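Local coordinates for protein tripeptidase (Staphylococcus aureus subsp. aureus, PDB 3RZA) that probably hydrolyses tripeptides as a metal-dependent peptidase of the M20/M25/M40 family, with a two-metal site, at residues S38-E43 / H98-V103; I106-I111 / T124-D129; G197-M202 / I337-G342; K211-S216 / N258-E263; D241-A246 / A270-P275. All blocks are in the same frame, centred on the assembly; numbering follows the deposited sequence. Where two conformers were deposited one is given.

Contact 1 (S38-E43 / H98-V103); sequences SETGNE and HMDTVV. With ZN (zinc ion), chain C.
The loop that follows strand 93-98 leaves the zinc ligand His-98 and runs at once along residues 38-43, where Glu-39 and Thr-101 form a single backbone bridge. Thr-101 N donates to Ser-38 O (2.8 Å) and Thr-40 N to Thr-101 O (2.8 Å). Beside this bridge the Ser-38 hydroxyl, which also bonds Lys-131, donates to Met-99 O in the plane of that carbonyl (2.7 Å). The side chains of Thr-40 and Asp-100 lie alongside each other, pointing the same way. With chi1 at -164°, Thr-40 OG1 is swung opposite the backbone N and gives its proton to the anti side of Asp-100 OD2 at 2.7 Å; Ser-164 is a second partner of the hydroxyl. Glu-43 runs next to Asp-100, its OE2 3.4 Å from Asp-100 CB. Backbone N-H groups of Gly-41 and Gly-161 bond Glu-43 OE2, and that of Glu-163 bonds Asp-100 OD2. His-98 ND1 makes two weak bonds to Asp-100, one to OD1 (3.1 Å) and a shorter one to the backbone O (2.8 Å), while His-98 NE2 binds zinc at 2.1 Å. This metal-ligand histidine, with an aspartate two residues on, is the HxD element of M20-family metallopeptidases.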
# COMPACT_ATOMS: atom_id res chain seq x y z
N SER A 38 6.79 -29.54 5.51
CA SER A 38 8.08 -29.01 5.03
C SER A 38 7.87 -27.66 4.31
O SER A 38 8.34 -27.47 3.18
CB SER A 38 8.77 -30.02 4.12
OG SER A 38 7.97 -30.30 2.98
N GLU A 39 7.22 -26.72 4.99
CA GLU A 39 7.07 -25.36 4.44
C GLU A 39 8.46 -24.80 4.25
O GLU A 39 9.34 -25.08 5.06
CB GLU A 39 6.27 -24.45 5.37
CG GLU A 39 4.77 -24.79 5.46
CD GLU A 39 3.96 -23.77 6.28
OE1 GLU A 39 4.51 -23.21 7.25
OE2 GLU A 39 2.77 -23.56 5.97
N THR A 40 8.66 -24.04 3.16
CA THR A 40 10.00 -23.57 2.77
C THR A 40 10.66 -22.80 3.91
O THR A 40 10.00 -22.05 4.63
CB THR A 40 9.95 -22.73 1.44
OG1 THR A 40 11.26 -22.59 0.87
CG2 THR A 40 9.31 -21.36 1.64
N GLY A 41 11.94 -23.09 4.14
CA GLY A 41 12.66 -22.63 5.31
C GLY A 41 12.57 -23.48 6.57
O GLY A 41 13.40 -23.30 7.47
N ASN A 42 11.60 -24.40 6.65
CA ASN A 42 11.41 -25.29 7.81
C ASN A 42 11.50 -26.75 7.40
O ASN A 42 10.62 -27.57 7.74
CB ASN A 42 10.07 -24.99 8.50
CG ASN A 42 10.03 -23.61 9.13
OD1 ASN A 42 11.06 -23.02 9.45
ND2 ASN A 42 8.82 -23.09 9.33
N GLU A 43 12.59 -27.08 6.71
CA GLU A 43 12.83 -28.42 6.15
C GLU A 43 13.46 -29.38 7.18
O GLU A 43 13.65 -30.54 6.86
CB GLU A 43 13.78 -28.35 4.93
CG GLU A 43 13.28 -27.53 3.74
CD GLU A 43 13.65 -26.05 3.78
OE1 GLU A 43 14.14 -25.57 4.80
OE2 GLU A 43 13.40 -25.35 2.77
N HIS A 98 12.84 -31.17 -4.97
CA HIS A 98 12.98 -30.34 -3.76
C HIS A 98 12.02 -30.81 -2.66
O HIS A 98 10.88 -31.19 -2.94
CB HIS A 98 12.80 -28.85 -4.08
CG HIS A 98 11.44 -28.46 -4.56
ND1 HIS A 98 10.45 -28.01 -3.72
CD2 HIS A 98 10.97 -28.32 -5.82
CE1 HIS A 98 9.40 -27.66 -4.44
NE2 HIS A 98 9.69 -27.83 -5.71
N MSE A 99 12.51 -30.79 -1.42
CA MSE A 99 11.77 -31.33 -0.27
C MSE A 99 10.82 -30.31 0.39
O MSE A 99 9.97 -30.70 1.22
CB MSE A 99 12.74 -31.91 0.75
CG MSE A 99 13.47 -30.92 1.60
SE MSE A 99 14.77 -31.78 2.67
CE MSE A 99 16.14 -32.03 1.29
N ASP A 100 10.98 -29.02 0.06
CA ASP A 100 10.11 -27.96 0.60
C ASP A 100 8.84 -27.71 -0.25
O ASP A 100 8.80 -28.02 -1.44
CB ASP A 100 10.87 -26.63 0.81
CG ASP A 100 11.38 -26.00 -0.51
OD1 ASP A 100 11.92 -26.74 -1.35
OD2 ASP A 100 11.26 -24.77 -0.69
N THR A 101 7.82 -27.16 0.40
CA THR A 101 6.58 -26.73 -0.24
C THR A 101 6.34 -25.25 0.07
O THR A 101 6.93 -24.70 1.00
CB THR A 101 5.40 -27.51 0.29
OG1 THR A 101 5.11 -27.06 1.63
CG2 THR A 101 5.69 -28.97 0.32
N VAL A 102 5.42 -24.62 -0.67
CA VAL A 102 4.94 -23.27 -0.31
C VAL A 102 4.04 -23.34 0.94
O VAL A 102 3.76 -24.44 1.46
CB VAL A 102 4.17 -22.56 -1.45
CG1 VAL A 102 5.03 -22.50 -2.73
CG2 VAL A 102 2.81 -23.23 -1.70
N VAL A 103 3.68 -22.16 1.44
CA VAL A 103 2.68 -21.97 2.50
C VAL A 103 1.28 -21.89 1.83
O VAL A 103 1.19 -21.43 0.70
CB VAL A 103 3.01 -20.65 3.30
CG1 VAL A 103 1.92 -20.28 4.29
CG2 VAL A 103 4.37 -20.78 4.02
ZN ZN C . 8.49 -27.45 -7.44
O HOH W 1 4.46 -29.07 3.67
O HOH W 2 8.14 -25.50 -8.10

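Contact 2 (I106-I111 / T124-D129); sequences INVKPI and TILGAD. With ZN (zinc ion), chain C; CA (calcium ion), chain D.
Val-108 of the loop before strand 111-112 packs on the turn that leads into helix 128-147, and no direct hydrogen bond links 106-111 with 124-129. Van der Waals contact therefore carries the pairing. Both Val-108 methyls rest on Ile-125 O, CG1 and CG2 each 3.6 Å from it; CG2 also meets Thr-124 OG1 at 3.5 Å, and CG1 meets Leu-126 O. Thr-124 turns its methyl the other way, CG2 resting 3.3 Å from Ile-106 O. Farther along, Leu-126 CD1 meets Pro-110 CB at 3.9 Å, a small apolar patch that Ile-118 and residues of helix 23-34 extend.

The polar link is indirect. A water accepts from Lys-109 N and donates to Thr-124 OG1, both at 2.9 Å, linking the backbone N of Lys-109 to the Thr-124 hydroxyl.

Metal coordination takes place at the far end of the turn. Gly-127 is the N-cap of the helix, and Asp-129 spans the two metals, OD1 on zinc and OD2 on calcium, each at 2.1 Å. Glu-370 accepts from the backbone N atoms of Leu-126, Gly-127 and Asp-129, fixing the stretch just ahead of the metal ligand. The chemistry thus implies a division of labour: methyl packing and one water join the loops, whereas Glu-370 holds the backbone that leads to Asp-129, probably helping to place its carboxylate.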
# COMPACT_ATOMS: atom_id res chain seq x y z
N ILE A 106 0.93 -26.80 6.64
CA ILE A 106 1.00 -27.39 7.95
C ILE A 106 -0.23 -28.26 8.10
O ILE A 106 -1.36 -27.80 7.84
CB ILE A 106 1.09 -26.33 9.09
CG1 ILE A 106 2.47 -25.64 9.07
CG2 ILE A 106 0.82 -26.99 10.50
CD1 ILE A 106 2.49 -24.16 9.60
N ASN A 107 -0.02 -29.54 8.47
CA ASN A 107 -1.09 -30.47 8.78
C ASN A 107 -1.92 -30.80 7.52
O ASN A 107 -3.15 -30.68 7.51
CB ASN A 107 -1.94 -29.90 9.94
CG ASN A 107 -2.46 -30.96 10.87
OD1 ASN A 107 -2.85 -32.07 10.45
ND2 ASN A 107 -2.49 -30.63 12.17
N VAL A 108 -1.21 -31.18 6.45
CA VAL A 108 -1.85 -31.55 5.19
C VAL A 108 -2.61 -32.87 5.41
O VAL A 108 -2.05 -33.82 5.96
CB VAL A 108 -0.82 -31.73 4.03
CG1 VAL A 108 -1.52 -32.27 2.74
CG2 VAL A 108 -0.08 -30.43 3.76
N LYS A 109 -3.87 -32.90 4.98
CA LYS A 109 -4.74 -34.06 5.14
C LYS A 109 -5.20 -34.53 3.75
O LYS A 109 -6.26 -34.12 3.29
CB LYS A 109 -5.95 -33.67 6.00
CG LYS A 109 -5.61 -33.39 7.48
CD LYS A 109 -6.90 -33.20 8.30
CE LYS A 109 -6.69 -32.37 9.58
NZ LYS A 109 -7.99 -32.18 10.35
N PRO A 110 -4.37 -35.36 3.07
CA PRO A 110 -4.69 -35.72 1.68
C PRO A 110 -5.89 -36.67 1.57
O PRO A 110 -6.09 -37.50 2.45
CB PRO A 110 -3.42 -36.42 1.20
CG PRO A 110 -2.91 -37.08 2.40
CD PRO A 110 -3.18 -36.10 3.54
N ILE A 111 -6.67 -36.52 0.50
CA ILE A 111 -7.85 -37.37 0.22
C ILE A 111 -7.70 -37.98 -1.17
O ILE A 111 -7.48 -37.26 -2.14
CB ILE A 111 -9.16 -36.57 0.29
CG1 ILE A 111 -9.19 -35.67 1.55
CG2 ILE A 111 -10.38 -37.53 0.23
CD1 ILE A 111 -10.56 -35.04 1.91
N THR A 124 -5.17 -26.53 3.19
CA THR A 124 -3.75 -26.44 2.85
C THR A 124 -3.58 -26.76 1.37
O THR A 124 -4.51 -27.20 0.70
CB THR A 124 -2.91 -27.47 3.66
OG1 THR A 124 -3.14 -28.79 3.15
CG2 THR A 124 -3.28 -27.43 5.17
N ILE A 125 -2.36 -26.58 0.90
CA ILE A 125 -1.91 -27.15 -0.35
C ILE A 125 -1.79 -28.69 -0.18
O ILE A 125 -1.96 -29.21 0.93
CB ILE A 125 -0.55 -26.47 -0.83
CG1 ILE A 125 0.65 -26.80 0.09
CG2 ILE A 125 -0.71 -24.95 -0.93
CD1 ILE A 125 1.93 -26.82 -0.61
N LEU A 126 -1.52 -29.41 -1.26
CA LEU A 126 -1.23 -30.86 -1.19
C LEU A 126 0.27 -31.08 -0.99
O LEU A 126 0.68 -31.95 -0.23
CB LEU A 126 -1.70 -31.59 -2.47
CG LEU A 126 -1.57 -33.11 -2.59
CD1 LEU A 126 -2.14 -33.84 -1.37
CD2 LEU A 126 -2.26 -33.62 -3.87
N GLY A 127 1.08 -30.30 -1.68
CA GLY A 127 2.50 -30.59 -1.77
C GLY A 127 2.86 -31.70 -2.75
O GLY A 127 3.94 -32.30 -2.64
N ALA A 128 2.00 -31.95 -3.75
CA ALA A 128 2.42 -32.71 -4.95
C ALA A 128 3.63 -32.08 -5.59
O ALA A 128 4.53 -32.77 -6.06
CB ALA A 128 1.28 -32.82 -5.95
N ASP A 129 3.61 -30.76 -5.64
CA ASP A 129 4.79 -29.96 -5.88
C ASP A 129 5.61 -29.84 -4.55
O ASP A 129 5.27 -29.02 -3.68
CB ASP A 129 4.37 -28.61 -6.38
CG ASP A 129 5.53 -27.74 -6.71
OD1 ASP A 129 6.67 -28.20 -6.84
OD2 ASP A 129 5.31 -26.52 -6.85
ZN ZN C . 8.49 -27.45 -7.44
CA CA D . 6.33 -24.76 -6.44
O HOH W 3 -5.26 -30.63 3.83
O HOH W 2 8.14 -25.50 -8.10

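Contact 3 (G197-M202 / I337-G342); sequences GAPTQM and IISGGG
Gly-197 O is the chief acceptor between strand 194-209 and the end of strand 336-338. Ser-339 N donates to it at 3.0 Å along an almost straight path (N-H...O angle 172°), from a direction tilted 20° out of the carbonyl plane. Ile-338 CA adds a CA-H...O contact to the same oxygen at 3.5 Å. In one of its two conformers, Ser-339 OG stands 3.3 Å from Gly-197 O and 3.0 Å from Gly-341 O; its single proton could serve either, and the choice is not settled. In that conformer the hydroxyl is also 3.2 Å from Ala-198 CB.

Apolar atoms fill in around these groups. Ile-338 CD1 lies 3.6 Å from Gly-197 CA, a place available because that residue has no side chain. The Pro-199 ring meets the glycine loop with its CG and CD, CG being 3.6 Å from Gly-340 O. As a proline, this residue has no N-H to offer the neighbouring segment.

Several polar groups find their partners elsewhere. Gly-340 O accepts from Arg-271 NH1, and Gly-342 N donates to a citrate probably acquired from the crystallisation liquor. On the strand, Thr-200 OG1 bonds Gly-310 N, and its backbone pairs with that of Ser-272. One well-formed backbone bond joins the two segments, then, and beyond it the glycine loop directs its polar groups to an arginine and to a bound anion, consistent with a pocket suited to a carboxylate.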
# COMPACT_ATOMS: atom_id res chain seq x y z
N GLY A 197 14.13 -25.45 -22.02
CA GLY A 197 14.63 -24.13 -21.82
C GLY A 197 13.76 -23.39 -20.86
O GLY A 197 12.58 -23.71 -20.72
N ALA A 198 14.35 -22.40 -20.19
CA ALA A 198 13.66 -21.58 -19.17
C ALA A 198 14.30 -20.19 -19.23
O ALA A 198 15.46 -20.09 -19.62
CB ALA A 198 13.84 -22.23 -17.77
N PRO A 199 13.55 -19.12 -18.85
CA PRO A 199 14.05 -17.75 -19.02
C PRO A 199 14.97 -17.30 -17.88
O PRO A 199 15.06 -17.98 -16.83
CB PRO A 199 12.78 -16.93 -19.00
CG PRO A 199 11.93 -17.64 -17.97
CD PRO A 199 12.29 -19.12 -18.08
N THR A 200 15.68 -16.20 -18.13
CA THR A 200 16.26 -15.34 -17.06
C THR A 200 15.14 -14.53 -16.40
O THR A 200 14.37 -13.93 -17.10
CB THR A 200 17.32 -14.37 -17.63
OG1 THR A 200 18.33 -15.12 -18.31
CG2 THR A 200 17.99 -13.53 -16.52
N GLN A 201 15.03 -14.56 -15.07
CA GLN A 201 14.15 -13.64 -14.34
C GLN A 201 15.01 -12.65 -13.59
O GLN A 201 16.00 -13.04 -12.98
CB GLN A 201 13.23 -14.36 -13.36
CG GLN A 201 12.07 -13.45 -12.82
CD GLN A 201 11.83 -13.50 -11.31
OE1 GLN A 201 11.60 -12.47 -10.69
NE2 GLN A 201 11.82 -14.68 -10.73
N MSE A 202 14.62 -11.38 -13.65
CA MSE A 202 15.17 -10.34 -12.79
C MSE A 202 14.07 -9.63 -12.00
O MSE A 202 12.97 -9.45 -12.51
CB MSE A 202 15.95 -9.34 -13.64
CG MSE A 202 17.12 -9.97 -14.34
SE MSE A 202 18.39 -8.71 -14.94
CE MSE A 202 19.62 -9.89 -15.91
N ILE A 337 9.13 -28.36 -24.58
CA ILE A 337 8.60 -27.01 -24.46
C ILE A 337 9.63 -26.07 -23.82
O ILE A 337 10.70 -26.49 -23.38
CB ILE A 337 7.23 -26.98 -23.63
CG1 ILE A 337 7.42 -27.47 -22.19
CG2 ILE A 337 6.12 -27.78 -24.37
CD1 ILE A 337 6.21 -27.18 -21.29
N ILE A 338 9.25 -24.81 -23.78
CA ILE A 338 9.96 -23.78 -23.07
C ILE A 338 9.04 -23.36 -21.90
O ILE A 338 7.83 -23.23 -22.10
CB ILE A 338 10.23 -22.61 -24.06
CG1 ILE A 338 11.17 -23.07 -25.20
CG2 ILE A 338 10.84 -21.53 -23.42
CD1 ILE A 338 12.53 -23.59 -24.73
N SER A 339 9.60 -23.25 -20.70
CA SER A 339 8.84 -22.91 -19.49
C SER A 339 8.77 -21.40 -19.32
O SER A 339 9.52 -20.68 -19.93
CB SER A 339 9.48 -23.51 -18.25
OG SER A 339 10.80 -23.01 -18.06
N GLY A 340 7.85 -20.96 -18.46
CA GLY A 340 7.72 -19.56 -18.08
C GLY A 340 8.53 -19.15 -16.85
O GLY A 340 8.61 -17.96 -16.56
N GLY A 341 9.11 -20.12 -16.13
CA GLY A 341 9.79 -19.85 -14.87
C GLY A 341 10.99 -20.75 -14.61
O GLY A 341 11.41 -21.53 -15.47
N GLY A 342 11.49 -20.65 -13.39
CA GLY A 342 12.72 -21.32 -12.99
C GLY A 342 12.48 -22.59 -12.18
O GLY A 342 11.36 -22.92 -11.83

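Contact 4 (K211-S216 / N258-E263); sequences KTAHAS and NIVADE. With CIT (citric acid), chain F.
The imidazole of His-214 lies with one face against the backbone of Asn-258, whose O sits 3.6 Å above the plane over the ring centre. A chi1 of -160° carries the ring back across the neighbouring segment. At its edge, NE2 donates to citrate O4 at 2.9 Å, while ND1 shares a hydrogen bond with Ser-216 OG. Asn-258 ND2 reaches the same citrate oxygen through a weaker, bent bond, so that histidine and amide hold this probable crystallisation molecule between them; Arg-271 and Gly-342 of the second subunit also bind it. The two loops run antiparallel at the far end of the long lid-like domain that carries the dimer contacts, as in other M20 peptidases, and a single bridge pairs His-214 with Ile-259. It is flanked by Val-260 N to Ala-213 O (2.8 Å) and Ala-215 N to Asn-258 O (2.9 Å), the latter donor standing well above the carbonyl plane. Val-260 points toward the other loop, its CG2 4.2 Å from Ala-213 CB. Farther along, a water accepts from Thr-212 N (2.8 Å) and donates to Asp-262 OD2 (2.7 Å).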
# COMPACT_ATOMS: atom_id res chain seq x y z
N LYS A 211 7.99 15.52 -3.49
CA LYS A 211 8.09 16.62 -2.51
C LYS A 211 6.70 16.86 -1.92
O LYS A 211 5.73 17.00 -2.69
CB LYS A 211 8.61 17.88 -3.23
CG LYS A 211 9.06 19.05 -2.34
CD LYS A 211 10.02 20.01 -3.15
CE LYS A 211 9.87 21.48 -2.75
NZ LYS A 211 9.89 21.68 -1.27
N THR A 212 6.59 16.83 -0.59
CA THR A 212 5.31 17.05 0.13
C THR A 212 4.81 18.47 0.01
O THR A 212 5.60 19.41 -0.07
CB THR A 212 5.41 16.80 1.67
OG1 THR A 212 6.47 17.59 2.23
CG2 THR A 212 5.66 15.41 1.97
N ALA A 213 3.49 18.62 0.04
CA ALA A 213 2.85 19.91 0.07
C ALA A 213 1.39 19.64 0.37
O ALA A 213 0.93 18.50 0.23
CB ALA A 213 2.98 20.64 -1.30
N HIS A 214 0.68 20.67 0.75
CA HIS A 214 -0.77 20.56 0.94
C HIS A 214 -1.46 20.43 -0.44
O HIS A 214 -0.99 21.02 -1.43
CB HIS A 214 -1.31 21.74 1.77
CG HIS A 214 -2.63 21.45 2.40
ND1 HIS A 214 -3.83 21.78 1.81
CD2 HIS A 214 -2.95 20.80 3.54
CE1 HIS A 214 -4.83 21.37 2.57
NE2 HIS A 214 -4.32 20.77 3.63
N ALA A 215 -2.51 19.62 -0.52
CA ALA A 215 -3.17 19.34 -1.81
C ALA A 215 -3.88 20.57 -2.41
O ALA A 215 -4.09 20.62 -3.62
CB ALA A 215 -4.15 18.17 -1.67
N SER A 216 -4.24 21.55 -1.57
CA SER A 216 -4.74 22.85 -2.04
C SER A 216 -3.70 23.73 -2.76
O SER A 216 -4.11 24.67 -3.48
CB SER A 216 -5.35 23.65 -0.88
OG SER A 216 -4.37 23.95 0.07
N ASN A 258 -5.35 14.82 1.37
CA ASN A 258 -5.02 16.25 1.43
C ASN A 258 -3.52 16.60 1.42
O ASN A 258 -3.17 17.78 1.59
CB ASN A 258 -5.70 16.90 2.66
CG ASN A 258 -5.11 16.44 3.99
OD1 ASN A 258 -4.66 15.31 4.13
ND2 ASN A 258 -5.14 17.32 4.98
N ILE A 259 -2.66 15.60 1.17
CA ILE A 259 -1.20 15.78 1.09
C ILE A 259 -0.71 15.28 -0.26
O ILE A 259 -1.07 14.19 -0.69
CB ILE A 259 -0.50 14.98 2.25
CG1 ILE A 259 -0.91 15.55 3.61
CG2 ILE A 259 1.02 15.00 2.09
CD1 ILE A 259 -0.57 17.05 3.82
N VAL A 260 0.12 16.09 -0.95
CA VAL A 260 0.81 15.62 -2.16
C VAL A 260 1.78 14.49 -1.72
O VAL A 260 2.59 14.70 -0.81
CB VAL A 260 1.57 16.78 -2.92
CG1 VAL A 260 2.34 16.23 -4.16
CG2 VAL A 260 0.61 17.87 -3.38
N ALA A 261 1.62 13.30 -2.31
CA ALA A 261 2.37 12.09 -1.92
C ALA A 261 3.83 12.23 -2.31
O ALA A 261 4.13 12.46 -3.48
CB ALA A 261 1.76 10.83 -2.60
N ASP A 262 4.73 12.08 -1.35
CA ASP A 262 6.18 12.24 -1.63
C ASP A 262 6.98 10.93 -1.76
O ASP A 262 8.22 11.00 -1.91
CB ASP A 262 6.84 13.19 -0.62
CG ASP A 262 6.96 12.60 0.78
OD1 ASP A 262 6.36 11.56 1.06
OD2 ASP A 262 7.64 13.24 1.62
N GLU A 263 6.32 9.78 -1.70
CA GLU A 263 6.99 8.49 -1.82
C GLU A 263 6.10 7.39 -2.36
O GLU A 263 5.00 7.18 -1.85
CB GLU A 263 7.56 8.03 -0.48
CG GLU A 263 8.23 6.63 -0.52
CD GLU A 263 9.13 6.35 0.68
OE1 GLU A 263 9.31 7.24 1.50
OE2 GLU A 263 9.66 5.23 0.80
C1 CIT F . -9.84 18.14 4.64
O1 CIT F . -10.77 17.65 5.31
O2 CIT F . -9.04 17.37 4.07
C2 CIT F . -9.72 19.65 4.52
C3 CIT F . -8.32 20.17 4.91
O7 CIT F . -7.32 19.64 4.00
C4 CIT F . -7.94 19.77 6.35
C5 CIT F . -6.58 20.25 6.77
O3 CIT F . -6.48 20.95 7.79
O4 CIT F . -5.54 19.96 6.13
C6 CIT F . -8.32 21.69 4.73
O5 CIT F . -7.25 22.32 4.50
O6 CIT F . -9.39 22.34 4.80
O HOH W 4 8.71 15.55 0.71

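Contact 5 (D241-A246 / A270-P275); sequences DEITTA and ARSHDP. With IPA (isopropyl alcohol), chain H.
Arg-271 and Thr-245 face each other as the hydrogen-bonded pair of an antiparallel ladder, Thr-245 N to Arg-271 O and Arg-271 N to Thr-245 O both measuring 2.9 Å. From the strand, Arg-271 CB lies 3.5 Å from Thr-245 OG1, and CG stays 3.7 Å from that same hydroxyl. The chain runs extended from CG to NE. CB and CD both brush C3 of an isopropanol probably derived from the crystallisation liquor, and CD is still 4.0 Å from Thr-245 OG1. At the tip, besides its bond to the glycine loop, NH1 donates to citrate, and NH2 forms a salt bridge with Glu-269. The guanidinium is thus tied down by its own chain and by the bound anion.

On the opposite face of the sheet, Thr-244 and Ser-272 form a non-hydrogen-bonded pair with OG1 and OG 2.7 Å apart. Thr-244 OG1 donates to Asp-241 OD1, while Ser-272 OG accepts from Asp-274 N in an ST turn. Farther out, His-273 N donates to Ile-243 O at 3.1 Å, extending the pairing past the strands. Asp-274 OD1 accepts from Glu-276 N as the N-cap of helix 275-295. The whole is the open end of a beta hairpin, strands 244-253 and 263-272, whose Ser-272 side packs on that helix.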
# COMPACT_ATOMS: atom_id res chain seq x y z
N ASP A 241 7.68 -8.83 -25.95
CA ASP A 241 7.75 -9.46 -27.28
C ASP A 241 7.45 -10.94 -27.12
O ASP A 241 7.05 -11.37 -26.02
CB ASP A 241 9.12 -9.16 -27.99
CG ASP A 241 10.37 -9.74 -27.26
OD1 ASP A 241 10.36 -10.85 -26.65
OD2 ASP A 241 11.42 -9.09 -27.38
N GLU A 242 7.65 -11.72 -28.19
CA GLU A 242 7.35 -13.16 -28.20
C GLU A 242 8.01 -13.97 -27.06
O GLU A 242 7.41 -14.93 -26.57
CB GLU A 242 7.72 -13.78 -29.57
N ILE A 243 9.21 -13.57 -26.63
CA ILE A 243 9.98 -14.31 -25.60
C ILE A 243 10.32 -13.48 -24.34
O ILE A 243 11.16 -13.91 -23.55
CB ILE A 243 11.28 -14.97 -26.22
CG1 ILE A 243 12.21 -13.95 -26.89
CG2 ILE A 243 10.91 -16.10 -27.19
CD1 ILE A 243 13.63 -14.50 -27.13
N THR A 244 9.66 -12.34 -24.15
CA THR A 244 9.99 -11.41 -23.06
C THR A 244 8.73 -10.83 -22.39
O THR A 244 7.81 -10.38 -23.06
CB THR A 244 10.92 -10.23 -23.55
OG1 THR A 244 12.07 -10.75 -24.24
CG2 THR A 244 11.40 -9.38 -22.35
N THR A 245 8.71 -10.86 -21.06
CA THR A 245 7.60 -10.33 -20.27
C THR A 245 8.09 -9.34 -19.20
O THR A 245 9.25 -9.35 -18.83
CB THR A 245 6.72 -11.49 -19.61
OG1 THR A 245 7.48 -12.21 -18.63
CG2 THR A 245 6.23 -12.46 -20.65
N ALA A 246 7.18 -8.48 -18.73
CA ALA A 246 7.44 -7.58 -17.62
C ALA A 246 6.14 -7.25 -16.86
O ALA A 246 5.08 -7.12 -17.46
CB ALA A 246 8.13 -6.32 -18.13
N ALA A 270 10.97 -8.87 -14.59
CA ALA A 270 11.06 -9.07 -16.02
C ALA A 270 11.60 -10.46 -16.29
O ALA A 270 12.36 -11.00 -15.47
CB ALA A 270 11.95 -8.01 -16.63
N ARG A 271 11.17 -11.05 -17.42
CA ARG A 271 11.66 -12.38 -17.86
C ARG A 271 11.97 -12.35 -19.33
O ARG A 271 11.26 -11.69 -20.08
CB ARG A 271 10.61 -13.49 -17.60
CG ARG A 271 10.03 -13.48 -16.22
CD ARG A 271 9.10 -14.64 -15.96
NE ARG A 271 8.54 -14.48 -14.62
CZ ARG A 271 8.29 -15.45 -13.72
NH1 ARG A 271 8.45 -16.74 -13.99
NH2 ARG A 271 7.79 -15.10 -12.53
N SER A 272 13.03 -13.06 -19.74
CA SER A 272 13.25 -13.35 -21.17
C SER A 272 14.01 -14.62 -21.41
O SER A 272 14.85 -15.01 -20.59
CB SER A 272 14.01 -12.21 -21.85
OG SER A 272 14.01 -12.40 -23.25
N HIS A 273 13.75 -15.23 -22.57
CA HIS A 273 14.54 -16.39 -23.01
C HIS A 273 15.81 -16.00 -23.76
O HIS A 273 16.60 -16.87 -24.15
CB HIS A 273 13.69 -17.35 -23.83
CG HIS A 273 12.68 -18.06 -23.00
ND1 HIS A 273 13.00 -19.20 -22.28
CD2 HIS A 273 11.39 -17.77 -22.70
CE1 HIS A 273 11.94 -19.57 -21.59
NE2 HIS A 273 10.94 -18.75 -21.85
N ASP A 274 16.01 -14.69 -23.93
CA ASP A 274 17.23 -14.13 -24.53
C ASP A 274 17.93 -13.33 -23.39
O ASP A 274 17.34 -12.36 -22.89
CB ASP A 274 16.84 -13.25 -25.72
CG ASP A 274 18.03 -12.66 -26.48
OD1 ASP A 274 19.08 -12.37 -25.88
OD2 ASP A 274 17.86 -12.41 -27.69
N PRO A 275 19.16 -13.73 -23.00
CA PRO A 275 19.82 -12.97 -21.91
C PRO A 275 20.14 -11.50 -22.22
O PRO A 275 20.33 -10.72 -21.29
CB PRO A 275 21.13 -13.75 -21.65
CG PRO A 275 21.19 -14.84 -22.65
CD PRO A 275 20.04 -14.74 -23.60
C1 IPA H . 8.48 -15.12 -21.99
C2 IPA H . 8.78 -15.84 -20.68
C3 IPA H . 7.99 -15.21 -19.55
O2 IPA H . 8.38 -17.19 -20.79

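In the fold
Contacts 1 and 2 share the metal centre: His-98 of one and Asp-129 of the other bind the same zinc ion, together with Asp-186 and a water that also reaches the calcium ion, where Glu-163 and His-366 join Asp-129. Their centres are 12 Å apart. Contacts 3 and 5 adjoin, with centres 9 Å apart, and share one sheet through the neighbouring strands 194-209 and 263-272. Contact 3 comes within about 8 Å, nearest atoms, of contact 1. Contact 4 lies 41 Å from contact 3, centre to centre, yet its citrate is shared with contacts 3 and 5 of the second subunit, so dimerisation unites these distant regions around one probable anion pocket.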